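Local coordinates for protein endo-1,4-beta-mannanase (Eisenia fetida, PDB 5Y6T) that probably hydrolyses internal beta-1,4-mannosidic bonds of mannan polysaccharides, as a glycoside hydrolase family 5 endo-mannanase associated with cold adaptation, at residues A[22-27]-A[112-117]; A[50-55]-A[99-104]; A[56-59]-A[65-68]; A[325-328]-A[334-337]. All blocks are in the same frame, centred on the assembly; numbering follows the deposited sequence.

Contact 1: A[22-27]-A[112-117]; sequences VFMSGM and LVFIVL
Met24 lays its sulfur against the rim of the Phe114 ring and the CD1 methyl of Leu112, a Met-aromatic contact inside the barrel of a (beta/alpha)8 fold. The strands carrying them, 20-28 and 112-119, are not neighbours in the sheet: strand 65-72 runs between, and no backbone bond joins 22-27 to 112-117. Even at the closest pair, Met24 and Leu112, the CA atoms stay 8.0 Å apart, and the side chains bridge the distance. Met24 and Phe114 meet at roughly a right angle. SD sits 4.8 Å from the ring centroid, 75° off the normal, hence at the edge rather than over a face. Behind it CG lies 4.0 Å from Phe114 CZ, so the thioether follows the same stretch of rim. The bends at chi2 (-68°) and chi3 (95°) fold the methionine chain and bring its methyl round to the leucine, with CE 3.8 Å from Leu112 CD1. Ile362 also packs on Met24, Leu8 lies on Phe114, and Trp324 meets the Phe114 ring, so the contact belongs to a wholly buried apolar filling. An alanine at Met24 is likely to leave the phenylalanine rim and the leucine methyl facing a gap inside the barrel. The sulfur divides itself evenly, with SD 3.7 Å from Phe114 CE1 and 3.7 Å from Leu112 CD1.

Contact 2: A[50-55]-A[99-104]; sequences ALEDYI and LAQFLD
Helix segments 50-55 and 99-104, joined by Leu51 and Ile55 against Phe102, run nearly parallel, their axes 10.1 Å apart and crossing at -26°. They belong to helices 42-60 and 95-108, neighbours in the outer helical layer of the (beta/alpha)8 barrel. Phe102 spans most of the separation. With CG anti to the backbone N (chi1 -177°), its ring reaches across to the other helix and slots between successive turns. Ile55 comes over one face in a CH-pi contact, CD1 4.0 Å from the ring centroid and displaced toward the rim. Leu51 approaches from a different direction: its carbonyl oxygen lies at the ring edge, near the plane, while its CB is 3.7 Å from Phe102 CE1. The same ring also rests on Leu66 and Ile68 of strand 65-72, as do Ile55 and Leu51 respectively, so both helices lean on one strand. A serine in place of Phe102 would probably open a gap between the helices and leave the Ile55 methyl without its aromatic face. Ile55 CD1 additionally touches the Phe102 backbone, 3.5 Å from its O. Farther from the barrel the contact turns polar. Glu52 OE2, also bonded to Tyr43, and Gln101 OE1, of an amide whose NE2 is hydrogen-bonded to Asp44, share a water. That water donates to each, at 2.7 Å from Glu52 OE2 and 2.6 Å from Gln101 OE1.

Contact 3: A[56-59]-A[65-68]; sequences VRIK and SLRI
Where Ile58 meets Ser65 and Leu66 no aromatic ring takes part, and the flat group involved is the peptide that joins the two strand residues. Ile58 CG2 comes to its carbonyl oxygen obliquely, clearly out of the peptide plane, and stops 3.8 Å from Ser65 O, a van der Waals contact with a methyl group that has no proton to give in an ordinary hydrogen bond. The second branch of the isoleucine reaches farther along the strand. Its CG1 stands beside the backbone N and anti to the carbonyl carbon (chi1 -71°), which sends CD1 toward Leu66, ending 4.2 Å from Leu66 CB. The forked side chain thus rests on consecutive residues, the backbone of one and the side-chain root of the next. Leu66 turns its CB toward the helix, whereas that of Ser65 points away, into the barrel, where OG is hydrogen-bonded to Trp324. The two segments belong to a beta-alpha-beta crossover: strand 20-28 leads into helix 42-60, which returns to strand 65-72 parallel to the first. Ile58 also packs on Met27 and Ile29, so this one residue leans on both strands of the unit from the helix side. Next along the strand, Arg67 faces the barrel interior and forms salt bridges with Glu163 and Glu297. Between helix and strand the chemistry is plain: buried hydrocarbon against hydrocarbon and a peptide oxygen, without a hydrogen bond, so at this contact shape and burial, not directional bonds, probably hold the last turn of the helix against the strand.

Contact 4: A[325-328]-A[334-337]; sequences SWQA and NADS
One backbone hydrogen bond joins Trp326 to Asp336: Asp336 N donates to Trp326 O over 3.0 Å, fairly straight at 156°. A weaker polar contact adds to it, since Ala335 CA directs its hydrogen at the same oxygen from 3.4 Å. Apolar contacts gather round Ala335 CB, which lies 3.8 Å from Trp326 CD1 and 4.1 Å from Gln327 CG. The indole has further neighbours: Asn334 O at its edge, 3.5 Å from Trp326 CD1, and the side-chain root of Gln327, whose CB lies 3.7 Å above the ring plane. That last placing probably owes something to the cis peptide between Trp326 and Gln327, a feature familiar from family 5 enzymes, where a tryptophan at this place commonly lines the sugar-binding cleft. Here the Trp326 side chain comes within about 3 Å of a bound Tris molecule, probably from the crystallisation liquor, which is consistent with a pocket. Side-chain polar groups are spent outside the pair: the Asp336 carboxylate accepts from the backbone nitrogens of Gln300 and Ser301, and the Gln327 amide bonds to Ala30 and Gly331. Both segments belong to the loop between strand 322-325 and helix 338-348; the first leaves the strand beside 20-28, and the second ends in Ser337, the N-cap whose OG takes the backbone nitrogen of Thr340.

The four contacts sample one barrel from its interior to its helical shell and its loops. Strand 65-72 of contact 3 fills the space between the two strands of contact 1, bonded to the second through Phe114 N and Leu66 O, 2.9 Å apart. Contact 2 lies outside that sheet, its centre about 13 Å from that of contact 1, with Leu103 CD2 3.6 Å from Val113 CB. Contacts 2 and 3 share helix 42-60, their centres about 9 Å apart. Contact 4, where Trp326 meets a bound Tris, probably marks the substrate cleft; it stands about 15 Å from contact 1 centre to centre, yet Ser325 N reaches Gly26 O at 3.2 Å, probably a hydrogen bond, and Ala328 packs on Tyr54.

Contact 1: A[22-27]-A[112-117]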
loop_
_atom_site.group_PDB
_atom_site.type_symbol
_atom_site.label_atom_id
_atom_site.label_comp_id
_atom_site.label_asym_id
_atom_site.label_seq_id
_atom_site.Cartn_x
_atom_site.Cartn_y
_atom_site.Cartn_z
ATOM N N VAL A 22 -2.405 -10.052 14.578
ATOM C CA VAL A 22 -2.805 -8.618 14.690
ATOM C C VAL A 22 -3.569 -8.240 13.430
ATOM O O VAL A 22 -3.338 -8.788 12.381
ATOM C CB VAL A 22 -1.589 -7.685 14.912
ATOM C CG1 VAL A 22 -1.033 -7.924 16.314
ATOM C CG2 VAL A 22 -0.472 -7.898 13.895
ATOM N N PHE A 23 -4.453 -7.249 13.560
ATOM C CA PHE A 23 -5.250 -6.764 12.439
ATOM C C PHE A 23 -4.955 -5.279 12.251
ATOM O O PHE A 23 -5.043 -4.540 13.201
ATOM C CB PHE A 23 -6.715 -6.964 12.777
ATOM C CG PHE A 23 -7.671 -6.523 11.702
ATOM C CD1 PHE A 23 -8.117 -5.223 11.664
ATOM C CD2 PHE A 23 -8.081 -7.422 10.699
ATOM C CE1 PHE A 23 -9.003 -4.805 10.668
ATOM C CE2 PHE A 23 -8.987 -7.017 9.725
ATOM C CZ PHE A 23 -9.474 -5.738 9.747
ATOM N N MET A 24 -4.656 -4.841 11.031
ATOM C CA MET A 24 -4.347 -3.436 10.835
ATOM C C MET A 24 -5.643 -2.662 10.560
ATOM O O MET A 24 -6.226 -2.747 9.472
ATOM C CB MET A 24 -3.394 -3.257 9.620
ATOM C CG MET A 24 -2.082 -3.999 9.757
ATOM S SD MET A 24 -1.002 -3.344 11.038
ATOM C CE MET A 24 -1.435 -4.405 12.431
ATOM N N SER A 25 -6.075 -1.871 11.534
ATOM C CA SER A 25 -7.276 -1.083 11.424
ATOM C C SER A 25 -6.940 0.392 11.405
ATOM O O SER A 25 -6.307 0.850 12.305
ATOM C CB SER A 25 -8.220 -1.359 12.586
ATOM O OG SER A 25 -9.387 -0.580 12.545
ATOM N N GLY A 26 -7.252 1.094 10.334
ATOM C CA GLY A 26 -6.818 2.458 10.233
ATOM C C GLY A 26 -7.279 3.146 8.985
ATOM O O GLY A 26 -8.313 2.798 8.441
ATOM N N MET A 27 -6.591 4.213 8.626
ATOM C CA MET A 27 -6.966 5.005 7.447
ATOM C C MET A 27 -5.809 5.193 6.524
ATOM O O MET A 27 -4.657 5.337 6.971
ATOM C CB MET A 27 -7.473 6.415 7.881
ATOM C CG MET A 27 -8.622 6.375 8.855
ATOM S SD MET A 27 -9.239 8.091 9.076
ATOM C CE MET A 27 -10.197 7.938 10.578
ATOM N N LEU A 112 1.190 1.780 13.504
ATOM C CA LEU A 112 2.010 1.212 12.460
ATOM C C LEU A 112 1.793 1.947 11.134
ATOM O O LEU A 112 0.663 2.149 10.681
ATOM C CB LEU A 112 1.664 -0.261 12.296
ATOM C CG LEU A 112 2.280 -1.136 13.431
ATOM C CD1 LEU A 112 1.633 -2.519 13.523
ATOM C CD2 LEU A 112 3.788 -1.246 13.293
ATOM N N VAL A 113 2.884 2.280 10.478
ATOM C CA VAL A 113 2.895 3.089 9.256
ATOM C C VAL A 113 3.261 2.231 8.051
ATOM O O VAL A 113 4.260 1.514 8.075
ATOM C CB VAL A 113 3.920 4.215 9.400
ATOM C CG1 VAL A 113 4.069 5.038 8.136
ATOM C CG2 VAL A 113 3.443 5.192 10.518
ATOM N N PHE A 114 2.466 2.357 6.997
ATOM C CA PHE A 114 2.714 1.708 5.722
ATOM C C PHE A 114 2.971 2.771 4.687
ATOM O O PHE A 114 2.125 3.640 4.465
ATOM C CB PHE A 114 1.565 0.763 5.366
ATOM C CG PHE A 114 1.423 -0.382 6.365
ATOM C CD1 PHE A 114 0.837 -0.184 7.626
ATOM C CD2 PHE A 114 1.984 -1.609 6.109
ATOM C CE1 PHE A 114 0.749 -1.227 8.579
ATOM C CE2 PHE A 114 1.894 -2.635 7.047
ATOM C CZ PHE A 114 1.329 -2.422 8.297
ATOM N N ILE A 115 4.110 2.670 4.050
ATOM C CA ILE A 115 4.670 3.741 3.170
ATOM C C ILE A 115 4.635 3.313 1.722
ATOM O O ILE A 115 5.258 2.330 1.364
ATOM C CB ILE A 115 6.115 4.128 3.553
ATOM C CG1 ILE A 115 6.232 4.441 5.062
ATOM C CG2 ILE A 115 6.594 5.314 2.737
ATOM C CD1 ILE A 115 7.653 4.591 5.566
ATOM N N VAL A 116 3.909 4.092 0.921
ATOM C CA VAL A 116 3.723 3.843 -0.486
ATOM C C VAL A 116 4.623 4.727 -1.331
ATOM O O VAL A 116 4.454 5.928 -1.344
ATOM C CB VAL A 116 2.242 4.021 -0.911
ATOM C CG1 VAL A 116 2.107 3.570 -2.327
ATOM C CG2 VAL A 116 1.281 3.212 -0.030
ATOM N N LEU A 117 5.501 4.130 -2.126
ATOM C CA LEU A 117 6.440 4.922 -2.936
ATOM C C LEU A 117 5.817 5.642 -4.128
ATOM O O LEU A 117 5.899 6.878 -4.207
ATOM C CB LEU A 117 7.568 4.040 -3.411
ATOM C CG LEU A 117 8.443 3.346 -2.368
ATOM C CD1 LEU A 117 9.524 2.437 -2.991
ATOM C CD2 LEU A 117 9.188 4.357 -1.513
#

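Contact 2: A[50-55]-A[99-104]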
loop_
_atom_site.group_PDB
_atom_site.type_symbol
_atom_site.label_atom_id
_atom_site.label_comp_id
_atom_site.label_asym_id
_atom_site.label_seq_id
_atom_site.Cartn_x
_atom_site.Cartn_y
_atom_site.Cartn_z
ATOM N N ALA A 50 0.364 18.786 10.573
ATOM C CA ALA A 50 -0.848 18.179 10.076
ATOM C C ALA A 50 -0.706 16.646 10.054
ATOM O O ALA A 50 -1.585 15.982 10.488
ATOM C CB ALA A 50 -1.215 18.724 8.697
ATOM N N LEU A 51 0.432 16.144 9.626
ATOM C CA LEU A 51 0.678 14.697 9.472
ATOM C C LEU A 51 0.708 14.029 10.843
ATOM O O LEU A 51 0.104 12.978 11.058
ATOM C CB LEU A 51 1.922 14.420 8.670
ATOM C CG LEU A 51 1.820 14.759 7.145
ATOM C CD1 LEU A 51 3.152 14.806 6.421
ATOM C CD2 LEU A 51 0.887 13.843 6.403
ATOM N N GLU A 52 1.361 14.662 11.800
ATOM C CA GLU A 52 1.413 14.111 13.150
ATOM C C GLU A 52 0.059 14.133 13.843
ATOM O O GLU A 52 -0.229 13.230 14.589
ATOM C CB GLU A 52 2.494 14.830 13.972
ATOM C CG GLU A 52 3.879 14.616 13.370
ATOM C CD GLU A 52 5.043 15.395 14.042
ATOM O OE1 GLU A 52 4.823 16.058 15.073
ATOM O OE2 GLU A 52 6.195 15.282 13.551
ATOM N N ASP A 53 -0.753 15.162 13.580
ATOM C CA ASP A 53 -2.085 15.248 14.072
ATOM C C ASP A 53 -2.903 14.055 13.515
ATOM O O ASP A 53 -3.719 13.497 14.241
ATOM C CB ASP A 53 -2.692 16.606 13.697
ATOM C CG ASP A 53 -4.062 16.841 14.270
ATOM O OD1 ASP A 53 -4.212 16.842 15.491
ATOM O OD2 ASP A 53 -4.990 16.973 13.476
ATOM N N TYR A 54 -2.672 13.630 12.266
ATOM C CA TYR A 54 -3.447 12.477 11.792
ATOM C C TYR A 54 -3.127 11.253 12.620
ATOM O O TYR A 54 -3.999 10.434 12.905
ATOM C CB TYR A 54 -3.126 12.175 10.349
ATOM C CG TYR A 54 -3.786 13.073 9.377
ATOM C CD1 TYR A 54 -5.150 13.109 9.261
ATOM C CD2 TYR A 54 -3.026 13.804 8.481
ATOM C CE1 TYR A 54 -5.748 13.938 8.297
ATOM C CE2 TYR A 54 -3.609 14.608 7.529
ATOM C CZ TYR A 54 -4.957 14.661 7.451
ATOM O OH TYR A 54 -5.465 15.447 6.474
ATOM N N ILE A 55 -1.855 11.084 12.977
ATOM C CA ILE A 55 -1.453 9.906 13.779
ATOM C C ILE A 55 -2.173 9.896 15.100
ATOM O O ILE A 55 -2.765 8.902 15.553
ATOM C CB ILE A 55 0.036 9.945 14.076
ATOM C CG1 ILE A 55 0.895 9.672 12.843
ATOM C CG2 ILE A 55 0.396 8.884 15.091
ATOM C CD1 ILE A 55 2.356 9.930 13.066
ATOM N N LEU A 99 10.538 11.324 7.242
ATOM C CA LEU A 99 9.841 10.097 7.580
ATOM C C LEU A 99 10.202 9.569 8.992
ATOM O O LEU A 99 9.370 8.979 9.671
ATOM C CB LEU A 99 10.149 9.016 6.557
ATOM C CG LEU A 99 9.462 9.167 5.232
ATOM C CD1 LEU A 99 10.166 8.378 4.152
ATOM C CD2 LEU A 99 7.985 8.768 5.352
ATOM N N ALA A 100 11.477 9.720 9.365
ATOM C CA ALA A 100 11.958 9.391 10.703
ATOM C C ALA A 100 11.136 10.082 11.760
ATOM O O ALA A 100 10.756 9.444 12.693
ATOM C CB ALA A 100 13.503 9.603 10.881
ATOM N N GLN A 101 10.948 11.385 11.632
ATOM C CA GLN A 101 10.170 12.183 12.592
ATOM C C GLN A 101 8.734 11.620 12.661
ATOM O O GLN A 101 8.176 11.383 13.743
ATOM C CB GLN A 101 10.107 13.626 12.153
ATOM C CG GLN A 101 11.367 14.473 12.305
ATOM C CD GLN A 101 11.061 15.946 12.050
ATOM O OE1 GLN A 101 10.253 16.554 12.762
ATOM N NE2 GLN A 101 11.560 16.466 10.919
ATOM N N PHE A 102 8.189 11.327 11.488
ATOM C CA PHE A 102 6.791 10.838 11.385
ATOM C C PHE A 102 6.672 9.469 12.099
ATOM O O PHE A 102 5.809 9.258 12.941
ATOM C CB PHE A 102 6.420 10.738 9.912
ATOM C CG PHE A 102 4.993 10.320 9.666
ATOM C CD1 PHE A 102 3.963 11.221 9.894
ATOM C CD2 PHE A 102 4.717 9.119 9.067
ATOM C CE1 PHE A 102 2.658 10.891 9.638
ATOM C CE2 PHE A 102 3.417 8.780 8.770
ATOM C CZ PHE A 102 2.374 9.671 9.024
ATOM N N LEU A 103 7.651 8.612 11.853
ATOM C CA LEU A 103 7.702 7.306 12.446
ATOM C C LEU A 103 7.967 7.327 13.928
ATOM O O LEU A 103 7.423 6.488 14.666
ATOM C CB LEU A 103 8.746 6.419 11.756
ATOM C CG LEU A 103 8.413 6.012 10.320
ATOM C CD1 LEU A 103 9.591 5.555 9.548
ATOM C CD2 LEU A 103 7.362 4.907 10.314
ATOM N N ASP A 104 8.750 8.304 14.389
ATOM C CA ASP A 104 8.914 8.442 15.838
ATOM C C ASP A 104 7.597 8.824 16.534
ATOM O O ASP A 104 7.344 8.359 17.647
ATOM C CB ASP A 104 10.024 9.470 16.148
ATOM C CG ASP A 104 11.396 9.013 15.777
ATOM O OD1 ASP A 104 11.663 7.783 15.439
ATOM O OD2 ASP A 104 12.255 9.902 15.864
HETATM O O HOH W 1 8.537 15.910 14.627
#

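Contact 3: A[56-59]-A[65-68]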
loop_
_atom_site.group_PDB
_atom_site.type_symbol
_atom_site.label_atom_id
_atom_site.label_comp_id
_atom_site.label_asym_id
_atom_site.label_seq_id
_atom_site.Cartn_x
_atom_site.Cartn_y
_atom_site.Cartn_z
ATOM N N VAL A 56 -2.110 11.045 15.762
ATOM C CA VAL A 56 -2.809 11.179 17.039
ATOM C C VAL A 56 -4.348 10.919 16.986
ATOM O O VAL A 56 -4.882 10.147 17.836
ATOM C CB VAL A 56 -2.497 12.560 17.724
ATOM C CG1 VAL A 56 -3.234 12.642 19.058
ATOM C CG2 VAL A 56 -0.968 12.690 17.995
ATOM N N ARG A 57 -5.002 11.525 16.018
ATOM C CA ARG A 57 -6.444 11.449 15.845
ATOM C C ARG A 57 -6.872 10.047 15.456
ATOM O O ARG A 57 -7.851 9.550 15.985
ATOM C CB ARG A 57 -6.902 12.478 14.851
ATOM C CG ARG A 57 -6.701 13.893 15.416
ATOM C CD ARG A 57 -7.583 14.918 14.757
ATOM N NE ARG A 57 -7.236 15.204 13.383
ATOM C CZ ARG A 57 -8.061 15.117 12.352
ATOM N NH1 ARG A 57 -9.296 14.697 12.506
ATOM N NH2 ARG A 57 -7.635 15.450 11.145
ATOM N N ILE A 58 -6.053 9.365 14.637
ATOM C CA ILE A 58 -6.339 7.967 14.314
ATOM C C ILE A 58 -6.271 7.080 15.554
ATOM O O ILE A 58 -7.207 6.302 15.802
ATOM C CB ILE A 58 -5.426 7.481 13.158
ATOM C CG1 ILE A 58 -5.872 8.158 11.865
ATOM C CG2 ILE A 58 -5.451 5.952 13.103
ATOM C CD1 ILE A 58 -4.943 7.993 10.701
ATOM N N LYS A 59 -5.208 7.211 16.332
ATOM C CA LYS A 59 -5.073 6.415 17.523
ATOM C C LYS A 59 -6.202 6.710 18.488
ATOM O O LYS A 59 -6.716 5.810 19.152
ATOM C CB LYS A 59 -3.689 6.544 18.155
ATOM C CG LYS A 59 -3.523 5.715 19.435
ATOM C CD LYS A 59 -3.473 4.202 19.097
ATOM C CE LYS A 59 -4.662 3.383 19.587
ATOM N NZ LYS A 59 -4.635 1.971 19.063
ATOM N N SER A 65 -3.072 1.912 12.705
ATOM C CA SER A 65 -2.263 1.927 11.522
ATOM C C SER A 65 -2.727 2.971 10.565
ATOM O O SER A 65 -3.837 3.513 10.654
ATOM C CB SER A 65 -2.256 0.530 10.890
ATOM O OG SER A 65 -3.592 0.105 10.640
ATOM N N LEU A 66 -1.868 3.208 9.568
ATOM C CA LEU A 66 -2.140 4.154 8.523
ATOM C C LEU A 66 -1.340 3.839 7.273
ATOM O O LEU A 66 -0.270 3.262 7.350
ATOM C CB LEU A 66 -1.921 5.618 8.999
ATOM C CG LEU A 66 -0.512 6.105 9.270
ATOM C CD1 LEU A 66 0.274 6.515 8.013
ATOM C CD2 LEU A 66 -0.550 7.174 10.298
ATOM N N ARG A 67 -1.843 4.287 6.139
ATOM C CA ARG A 67 -1.157 4.175 4.856
ATOM C C ARG A 67 -0.940 5.558 4.285
ATOM O O ARG A 67 -1.864 6.349 4.196
ATOM C CB ARG A 67 -1.994 3.318 3.889
ATOM C CG ARG A 67 -1.390 3.080 2.500
ATOM C CD ARG A 67 -2.191 1.939 1.854
ATOM N NE ARG A 67 -1.810 1.644 0.472
ATOM C CZ ARG A 67 -2.477 2.066 -0.601
ATOM N NH1 ARG A 67 -3.484 2.958 -0.531
ATOM N NH2 ARG A 67 -2.069 1.631 -1.799
ATOM N N ILE A 68 0.280 5.851 3.898
ATOM C CA ILE A 68 0.654 7.183 3.447
ATOM C C ILE A 68 1.544 7.095 2.206
ATOM O O ILE A 68 2.374 6.166 2.030
ATOM C CB ILE A 68 1.395 7.963 4.567
ATOM C CG1 ILE A 68 1.551 9.443 4.137
ATOM C CG2 ILE A 68 2.726 7.319 4.982
ATOM C CD1 ILE A 68 1.736 10.380 5.313
#

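Contact 4: A[325-328]-A[334-337]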
loop_
_atom_site.group_PDB
_atom_site.type_symbol
_atom_site.label_atom_id
_atom_site.label_comp_id
_atom_site.label_asym_id
_atom_site.label_seq_id
_atom_site.Cartn_x
_atom_site.Cartn_y
_atom_site.Cartn_z
ATOM N N SER A 325 -9.563 2.636 5.521
ATOM C CA SER A 325 -10.544 3.463 4.820
ATOM C C SER A 325 -9.919 4.571 3.982
ATOM O O SER A 325 -8.764 4.964 4.194
ATOM C CB SER A 325 -11.531 4.009 5.847
ATOM O OG SER A 325 -10.890 4.812 6.818
ATOM N N TRP A 326 -10.724 5.115 3.068
ATOM C CA TRP A 326 -10.308 6.146 2.154
ATOM C C TRP A 326 -11.127 7.456 2.459
ATOM O O TRP A 326 -12.351 7.452 2.323
ATOM C CB TRP A 326 -10.534 5.724 0.688
ATOM C CG TRP A 326 -9.948 6.712 -0.246
ATOM C CD1 TRP A 326 -10.597 7.732 -0.904
ATOM C CD2 TRP A 326 -8.565 6.843 -0.571
ATOM N NE1 TRP A 326 -9.677 8.516 -1.607
ATOM C CE2 TRP A 326 -8.433 7.957 -1.456
ATOM C CE3 TRP A 326 -7.411 6.101 -0.237
ATOM C CZ2 TRP A 326 -7.179 8.377 -1.953
ATOM C CZ3 TRP A 326 -6.195 6.510 -0.771
ATOM C CH2 TRP A 326 -6.103 7.631 -1.620
ATOM N N GLN A 327 -10.463 8.564 2.749
ATOM C CA GLN A 327 -9.103 8.746 3.237
ATOM C C GLN A 327 -9.205 9.869 4.309
ATOM O O GLN A 327 -10.168 10.668 4.329
ATOM C CB GLN A 327 -8.087 9.182 2.195
ATOM C CG GLN A 327 -8.510 10.408 1.400
ATOM C CD GLN A 327 -7.463 10.853 0.350
ATOM O OE1 GLN A 327 -6.229 10.659 0.515
ATOM N NE2 GLN A 327 -7.929 11.512 -0.713
ATOM N N ALA A 328 -8.222 9.904 5.224
ATOM C CA ALA A 328 -8.227 10.781 6.435
ATOM C C ALA A 328 -8.376 12.247 6.079
ATOM O O ALA A 328 -9.028 12.967 6.825
ATOM C CB ALA A 328 -7.006 10.576 7.288
ATOM N N ASN A 334 -14.962 9.580 -3.755
ATOM C CA ASN A 334 -15.011 8.386 -2.956
ATOM C C ASN A 334 -14.282 8.470 -1.605
ATOM O O ASN A 334 -14.088 7.456 -0.971
ATOM C CB ASN A 334 -14.594 7.210 -3.748
ATOM C CG ASN A 334 -15.674 6.753 -4.729
ATOM O OD1 ASN A 334 -16.867 7.195 -4.694
ATOM N ND2 ASN A 334 -15.302 5.805 -5.538
ATOM N N ALA A 335 -13.963 9.666 -1.136
ATOM C CA ALA A 335 -13.451 9.815 0.176
ATOM C C ALA A 335 -14.585 10.112 1.157
ATOM O O ALA A 335 -15.423 11.017 0.924
ATOM C CB ALA A 335 -12.399 10.906 0.204
ATOM N N ASP A 336 -14.601 9.376 2.256
ATOM C CA ASP A 336 -15.392 9.739 3.409
ATOM C C ASP A 336 -14.800 10.863 4.213
ATOM O O ASP A 336 -13.592 11.150 4.147
ATOM C CB ASP A 336 -15.511 8.490 4.309
ATOM C CG ASP A 336 -16.359 7.416 3.715
ATOM O OD1 ASP A 336 -17.202 7.679 2.777
ATOM O OD2 ASP A 336 -16.204 6.258 4.191
ATOM N N SER A 337 -15.599 11.493 5.043
ATOM C CA SER A 337 -15.061 12.362 6.053
ATOM C C SER A 337 -14.230 11.570 7.091
ATOM O O SER A 337 -14.459 10.360 7.292
ATOM C CB SER A 337 -16.202 13.118 6.780
ATOM O OG SER A 337 -16.916 12.222 7.601
#